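Local structure of succinyl-CoA:3-ketoacid coenzyme A transferase subunit B (Helicobacter pylori, 3RRL) at residues 62-65 / 66-70; 78-81 / 82-85; 193-196 / 197-201. The protein catalyses, as one subunit of the enzyme, the transfer of coenzyme A from succinyl-CoA to a 3-oxo acid, giving a 3-oxoacyl-CoA and succinate. One frame throughout, in Å; residues are numbered along the deposited sequence.

Interaction 1 (62-65 / 66-70); sequences LINA and GKETI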
loop_
_atom_site.group_PDB
_atom_site.type_symbol
_atom_site.label_atom_id
_atom_site.label_comp_id
_atom_site.label_asym_id
_atom_site.label_seq_id
_atom_site.Cartn_x
_atom_site.Cartn_y
_atom_site.Cartn_z
ATOM N N LEU B 62 -14.212 16.654 -6.795
ATOM C CA LEU B 62 -14.798 16.060 -5.604
ATOM C C LEU B 62 -16.169 15.436 -5.872
ATOM O O LEU B 62 -17.173 16.140 -6.003
ATOM C CB LEU B 62 -14.890 17.126 -4.511
ATOM C CG LEU B 62 -15.487 16.738 -3.163
ATOM C CD1 LEU B 62 -14.778 15.520 -2.593
ATOM C CD2 LEU B 62 -15.408 17.932 -2.211
ATOM N N ILE B 63 -16.217 14.109 -5.888
ATOM C CA ILE B 63 -17.450 13.391 -6.200
ATOM C C ILE B 63 -17.616 12.146 -5.341
ATOM O O ILE B 63 -16.670 11.678 -4.719
ATOM C CB ILE B 63 -17.504 12.962 -7.678
ATOM C CG1 ILE B 63 -16.279 12.109 -8.022
ATOM C CG2 ILE B 63 -17.595 14.187 -8.584
ATOM C CD1 ILE B 63 -16.382 11.388 -9.347
ATOM N N ASN B 64 -18.831 11.616 -5.305
ATOM C CA ASN B 64 -19.074 10.360 -4.621
ATOM C C ASN B 64 -18.969 9.224 -5.625
ATOM O O ASN B 64 -18.673 9.452 -6.799
ATOM C CB ASN B 64 -20.440 10.367 -3.924
ATOM C CG ASN B 64 -21.607 10.549 -4.893
ATOM O OD1 ASN B 64 -21.474 10.355 -6.107
ATOM N ND2 ASN B 64 -22.763 10.920 -4.351
ATOM N N ALA B 65 -19.211 8.002 -5.172
ATOM C CA ALA B 65 -19.042 6.844 -6.036
ATOM C C ALA B 65 -19.966 6.946 -7.231
ATOM O O ALA B 65 -19.700 6.353 -8.279
ATOM C CB ALA B 65 -19.314 5.567 -5.270
ATOM N N GLY B 66 -21.053 7.700 -7.065
ATOM C CA GLY B 66 -22.062 7.839 -8.100
ATOM C C GLY B 66 -21.759 8.962 -9.076
ATOM O O GLY B 66 -22.623 9.358 -9.852
ATOM N N LYS B 67 -20.529 9.471 -9.036
ATOM C CA LYS B 67 -20.093 10.553 -9.927
ATOM C C LYS B 67 -20.877 11.849 -9.700
ATOM O O LYS B 67 -20.995 12.679 -10.605
ATOM C CB LYS B 67 -20.178 10.137 -11.403
ATOM C CG LYS B 67 -19.752 8.702 -11.686
ATOM C CD LYS B 67 -18.339 8.420 -11.192
ATOM C CE LYS B 67 -17.885 7.003 -11.547
ATOM N NZ LYS B 67 -18.553 5.939 -10.734
ATOM N N GLU B 68 -21.400 12.020 -8.490
ATOM C CA GLU B 68 -22.103 13.244 -8.121
ATOM C C GLU B 68 -21.170 14.201 -7.388
ATOM O O GLU B 68 -20.306 13.771 -6.619
ATOM C CB GLU B 68 -23.293 12.920 -7.225
ATOM C CG GLU B 68 -24.250 11.902 -7.819
ATOM C CD GLU B 68 -25.433 11.615 -6.908
ATOM O OE1 GLU B 68 -25.263 11.685 -5.669
ATOM O OE2 GLU B 68 -26.534 11.321 -7.431
ATOM N N THR B 69 -21.345 15.499 -7.618
ATOM C CA THR B 69 -20.533 16.490 -6.924
ATOM C C THR B 69 -20.983 16.626 -5.478
ATOM O O THR B 69 -22.186 16.750 -5.200
ATOM C CB THR B 69 -20.603 17.865 -7.609
ATOM O OG1 THR B 69 -21.971 18.289 -7.696
ATOM C CG2 THR B 69 -19.998 17.786 -9.002
ATOM N N ILE B 70 -20.019 16.615 -4.561
ATOM C CA ILE B 70 -20.319 16.643 -3.127
ATOM C C ILE B 70 -19.405 17.596 -2.373
ATOM O O ILE B 70 -18.595 18.297 -2.972
ATOM C CB ILE B 70 -20.160 15.248 -2.491
ATOM C CG1 ILE B 70 -18.750 14.713 -2.743
ATOM C CG2 ILE B 70 -21.196 14.288 -3.049
ATOM C CD1 ILE B 70 -18.430 13.429 -1.970
#
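Asn-64 and Glu-68 meet through both ends of the asparagine amide. OD1 of Asn-64 accepts from the backbone N of Glu-68 at 2.9 Å, the donor standing well above the amide plane, and takes a weak second bond from Gly-66 N. Its ND2 donates nearly straight (164°) to the anti side of Glu-68 OE1, at 2.9 Å and somewhat out of the carboxylate plane; Tyr-52 OH is hydrogen-bonded to the same oxygen. With CG between the backbone N and the carbonyl carbon (chi1 61°), the Asn-64 amide swings over the turn; asparagine suits the place because it accepts and donates at once. Two kinks in the Lys-67 chain curl it back until NZ reaches Ala-65 O at 2.7 Å.

Apolar contacts flank these bonds. Ile-70 sets CG1 against Leu-62 CG at 3.9 Å, and Ile-63 CD1 lies on the aliphatic part of Lys-67.

Among backbone bonds, Ile-70 N to Leu-62 O joins the arms beside the single Ile-63/Thr-69 bridge. Lys-67 N to Asn-64 O closes a type I beta turn; with Asn-64 N to Glu-68 O and Lys-67 in the left-handed region, this is consistent with a hairpin-like turn carrying a G1-type bulge, its Ala-65 beside Glu-43, the predicted active-site residue.

Interaction 2 (78-81 / 82-85); sequences FFNS and ADSF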
loop_
_atom_site.group_PDB
_atom_site.type_symbol
_atom_site.label_atom_id
_atom_site.label_comp_id
_atom_site.label_asym_id
_atom_site.label_seq_id
_atom_site.Cartn_x
_atom_site.Cartn_y
_atom_site.Cartn_z
ATOM N N PHE B 78 -8.648 12.259 2.327
ATOM C CA PHE B 78 -8.618 11.694 0.988
ATOM C C PHE B 78 -7.492 10.682 0.929
ATOM O O PHE B 78 -6.499 10.798 1.654
ATOM C CB PHE B 78 -8.399 12.775 -0.081
ATOM C CG PHE B 78 -9.529 13.772 -0.193
ATOM C CD1 PHE B 78 -10.774 13.380 -0.638
ATOM C CD2 PHE B 78 -9.331 15.108 0.113
ATOM C CE1 PHE B 78 -11.810 14.297 -0.744
ATOM C CE2 PHE B 78 -10.365 16.026 0.005
ATOM C CZ PHE B 78 -11.605 15.617 -0.416
ATOM N N PHE B 79 -7.652 9.676 0.075
ATOM C CA PHE B 79 -6.612 8.679 -0.112
ATOM C C PHE B 79 -6.825 7.993 -1.446
ATOM O O PHE B 79 -7.833 8.234 -2.118
ATOM C CB PHE B 79 -6.659 7.661 1.030
ATOM C CG PHE B 79 -8.045 7.384 1.522
ATOM C CD1 PHE B 79 -8.850 6.453 0.880
ATOM C CD2 PHE B 79 -8.552 8.061 2.619
ATOM C CE1 PHE B 79 -10.144 6.194 1.331
ATOM C CE2 PHE B 79 -9.845 7.807 3.082
ATOM C CZ PHE B 79 -10.639 6.870 2.438
ATOM N N ASN B 80 -5.890 7.122 -1.818
ATOM C CA ASN B 80 -5.943 6.497 -3.133
ATOM C C ASN B 80 -6.789 5.228 -3.119
ATOM O O ASN B 80 -7.304 4.820 -2.066
ATOM C CB ASN B 80 -4.534 6.281 -3.731
ATOM C CG ASN B 80 -3.772 5.127 -3.086
ATOM O OD1 ASN B 80 -4.305 4.039 -2.897
ATOM N ND2 ASN B 80 -2.508 5.365 -2.760
ATOM N N SER B 81 -6.942 4.615 -4.285
ATOM C CA SER B 81 -7.923 3.550 -4.443
ATOM C C SER B 81 -7.525 2.266 -3.730
ATOM O O SER B 81 -8.380 1.581 -3.206
ATOM C CB SER B 81 -8.217 3.303 -5.918
ATOM O OG SER B 81 -8.981 4.383 -6.434
ATOM N N ALA B 82 -6.228 1.956 -3.712
ATOM C CA ALA B 82 -5.716 0.816 -2.963
ATOM C C ALA B 82 -5.946 0.990 -1.469
ATOM O O ALA B 82 -6.267 0.027 -0.767
ATOM C CB ALA B 82 -4.228 0.624 -3.231
ATOM N N ASP B 83 -5.753 2.216 -0.988
ATOM C CA ASP B 83 -5.935 2.530 0.424
ATOM C C ASP B 83 -7.398 2.403 0.813
ATOM O O ASP B 83 -7.730 1.882 1.879
ATOM C CB ASP B 83 -5.455 3.954 0.739
ATOM C CG ASP B 83 -3.952 4.122 0.594
ATOM O OD1 ASP B 83 -3.223 3.110 0.621
ATOM O OD2 ASP B 83 -3.501 5.281 0.462
ATOM N N SER B 84 -8.268 2.908 -0.049
ATOM C CA SER B 84 -9.706 2.818 0.159
ATOM C C SER B 84 -10.110 1.368 0.335
ATOM O O SER B 84 -10.823 1.005 1.281
ATOM C CB SER B 84 -10.447 3.390 -1.045
ATOM O OG SER B 84 -11.843 3.347 -0.835
ATOM N N PHE B 85 -9.646 0.531 -0.579
ATOM C CA PHE B 85 -10.048 -0.861 -0.552
ATOM C C PHE B 85 -9.282 -1.675 0.490
ATOM O O PHE B 85 -9.757 -2.717 0.932
ATOM C CB PHE B 85 -10.042 -1.461 -1.962
ATOM C CG PHE B 85 -11.231 -1.028 -2.776
ATOM C CD1 PHE B 85 -12.482 -1.572 -2.530
ATOM C CD2 PHE B 85 -11.118 -0.039 -3.732
ATOM C CE1 PHE B 85 -13.590 -1.154 -3.238
ATOM C CE2 PHE B 85 -12.227 0.381 -4.446
ATOM C CZ PHE B 85 -13.465 -0.182 -4.197
#
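The N-cap of helix 81-89 is made by Asn-80, whose side chain receives a backbone N-H of the first turn. OD1 of Asn-80 accepts from Asp-83 N at 3.0 Å in a fairly straight bond (160°), the donor tilted from the amide plane. Asparagine is well suited to a cap: CG sits in the cleft between its own N and carbonyl carbon (chi1 75°), which folds the short side chain back over the helix start and offers an acceptor to an amide that no preceding helical turn supplies with a carbonyl.

The side chain of Asp-83 lies over the same amide, carboxylate and amide planes 26° apart and stacked, with OD2 of Asp-83 3.6 Å from CG of Asn-80. An acidic group in the first turn probably gains from the positive end of the helix dipole. Regular helical bonds follow at once, Ser-84 N to Asn-80 O at 2.9 Å and Phe-85 N to Ser-81 O at 3.1 Å.

Phe-79, just ahead of the cap, brings the edge of its ring up to the turn: CE1 of Phe-79 is 3.7 Å from CB of Ser-84, which lies in the ring plane. Serine is small enough to let the ring close in, and its OG bonds Glu-43 O.

The turn thus leads from strand 76-78, outermost within this chain, into helix 81-89, with Phe-79 packed on Leu-47 of strand 46-49 and Phe-85 touching Glu-43.

Interaction 3 (193-196 / 197-201); sequences DQVK and EKTEA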
loop_
_atom_site.group_PDB
_atom_site.type_symbol
_atom_site.label_atom_id
_atom_site.label_comp_id
_atom_site.label_asym_id
_atom_site.label_seq_id
_atom_site.Cartn_x
_atom_site.Cartn_y
_atom_site.Cartn_z
ATOM N N ASP B 193 -48.538 -14.121 6.743
ATOM C CA ASP B 193 -48.930 -14.888 5.564
ATOM C C ASP B 193 -48.553 -14.207 4.250
ATOM O O ASP B 193 -48.228 -14.882 3.272
ATOM C CB ASP B 193 -50.431 -15.203 5.592
ATOM C CG ASP B 193 -50.753 -16.440 6.418
ATOM O OD1 ASP B 193 -50.008 -16.742 7.380
ATOM O OD2 ASP B 193 -51.754 -17.114 6.099
ATOM N N GLN B 194 -48.617 -12.879 4.218
ATOM C CA GLN B 194 -48.184 -12.135 3.037
ATOM C C GLN B 194 -46.708 -12.413 2.744
ATOM O O GLN B 194 -46.303 -12.535 1.589
ATOM C CB GLN B 194 -48.413 -10.631 3.222
ATOM C CG GLN B 194 -49.737 -10.137 2.663
ATOM C CD GLN B 194 -50.347 -9.013 3.487
ATOM O OE1 GLN B 194 -49.658 -8.348 4.265
ATOM N NE2 GLN B 194 -51.654 -8.800 3.326
ATOM N N VAL B 195 -45.911 -12.520 3.800
ATOM C CA VAL B 195 -44.485 -12.787 3.653
ATOM C C VAL B 195 -44.232 -14.219 3.185
ATOM O O VAL B 195 -43.465 -14.443 2.251
ATOM C CB VAL B 195 -43.720 -12.518 4.965
ATOM C CG1 VAL B 195 -42.248 -12.830 4.793
ATOM C CG2 VAL B 195 -43.902 -11.077 5.390
ATOM N N LYS B 196 -44.879 -15.186 3.826
ATOM C CA LYS B 196 -44.743 -16.575 3.410
ATOM C C LYS B 196 -45.109 -16.706 1.944
ATOM O O LYS B 196 -44.407 -17.355 1.165
ATOM C CB LYS B 196 -45.659 -17.479 4.230
ATOM C CG LYS B 196 -45.315 -17.587 5.696
ATOM C CD LYS B 196 -46.317 -18.504 6.381
ATOM C CE LYS B 196 -45.984 -18.737 7.842
ATOM N NZ LYS B 196 -47.094 -19.473 8.514
ATOM N N GLU B 197 -46.225 -16.084 1.583
ATOM C CA GLU B 197 -46.747 -16.137 0.229
ATOM C C GLU B 197 -45.769 -15.547 -0.781
ATOM O O GLU B 197 -45.594 -16.077 -1.878
ATOM C CB GLU B 197 -48.070 -15.378 0.176
ATOM C CG GLU B 197 -48.713 -15.308 -1.193
ATOM C CD GLU B 197 -50.010 -14.518 -1.173
ATOM O OE1 GLU B 197 -50.066 -13.492 -0.458
ATOM O OE2 GLU B 197 -50.973 -14.929 -1.859
ATOM N N LYS B 198 -45.125 -14.448 -0.408
ATOM C CA LYS B 198 -44.254 -13.738 -1.339
ATOM C C LYS B 198 -42.782 -14.144 -1.261
ATOM O O LYS B 198 -41.934 -13.527 -1.897
ATOM C CB LYS B 198 -44.418 -12.223 -1.202
ATOM C CG LYS B 198 -45.769 -11.717 -1.685
ATOM C CD LYS B 198 -45.755 -10.210 -1.869
ATOM C CE LYS B 198 -47.081 -9.709 -2.416
ATOM N NZ LYS B 198 -47.006 -8.265 -2.781
ATOM N N THR B 199 -42.480 -15.168 -0.471
ATOM C CA THR B 199 -41.100 -15.602 -0.291
ATOM C C THR B 199 -40.892 -17.046 -0.734
ATOM O O THR B 199 -41.576 -17.949 -0.261
ATOM C CB THR B 199 -40.675 -15.468 1.171
ATOM O OG1 THR B 199 -40.856 -14.112 1.590
ATOM C CG2 THR B 199 -39.213 -15.855 1.340
ATOM N N GLU B 200 -39.960 -17.252 -1.658
ATOM C CA GLU B 200 -39.590 -18.597 -2.090
ATOM C C GLU B 200 -38.612 -19.249 -1.114
ATOM O O GLU B 200 -38.721 -20.437 -0.811
ATOM C CB GLU B 200 -38.983 -18.568 -3.490
ATOM C CG GLU B 200 -39.891 -17.961 -4.544
ATOM C CD GLU B 200 -39.241 -17.925 -5.916
ATOM O OE1 GLU B 200 -39.860 -17.373 -6.852
ATOM O OE2 GLU B 200 -38.112 -18.444 -6.059
ATOM N N ALA B 201 -37.655 -18.465 -0.626
ATOM C CA ALA B 201 -36.649 -18.969 0.299
ATOM C C ALA B 201 -37.320 -19.613 1.506
ATOM O O ALA B 201 -38.389 -19.177 1.930
ATOM C CB ALA B 201 -35.732 -17.836 0.748
#
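Val-195 and Thr-199, one turn apart at the end of a helix, run alongside each other with their tips in the same direction. CG1 of Val-195 is 3.7 Å from OG1 of Thr-199, and that hydroxyl donates to Val-195 O at 2.7 Å, tilted from the carbonyl plane. Set beside its own backbone N (chi1 -57°), OG1 of Thr-199 turns back to meet a carbonyl of the last turn. Threonine fits because its branched beta-carbon lets the hydroxyl bond Val-195 O, and also His-141, while the side chain packs on Val-150. Valine presents a compact apolar surface to Ala-172 and Phe-174 of strand 172-177.

CG of Glu-197 is anti to the backbone N (chi1 178°), its CB resting 3.1 Å from Asp-193 O. CG of Lys-198 instead lies next to its N (chi1 -69°), so that CB and CG of Lys-198 are both 3.4 Å from Gln-194 O before its extended chain runs on to touch Cys-142 and Leu-171. Long charged side chains suit these exposed positions.

Beneath them Glu-197 N bonds Asp-193 O at 2.9 Å and Lys-198 N bonds Gln-194 O at 3.0 Å.

Weak bonds to carbonyls three residues back, Lys-198 N to Val-195 O and Thr-199 N to Lys-196 O, mark the C-terminal end of helix 192-198, the helical link of a beta-alpha-beta unit between strands 180-186 and 204-205.

Along the chain the three contacts come in series. Interactions 1 and 2 are neighbours, their centres 15 Å apart and on the same side of the chain's centre, and they touch where Leu-62 CD1 packs on Phe-78 CE1 at 3.7 Å. Strands 72-73 and 76-78 lie between them in sequence. Interactions 1 and 2 each bring a residue close to Glu-43, Ala-65 and Phe-85, so the loop and the helix start together border the predicted active site. Interaction 3 lies on the opposite side, with its centre 38 Å from that of interaction 1 and 41 Å from that of interaction 2. It belongs to the far end of the large mixed sheet, near strand 204-205, whereas interaction 2 follows strand 76-78; these two are the outermost strands within this chain.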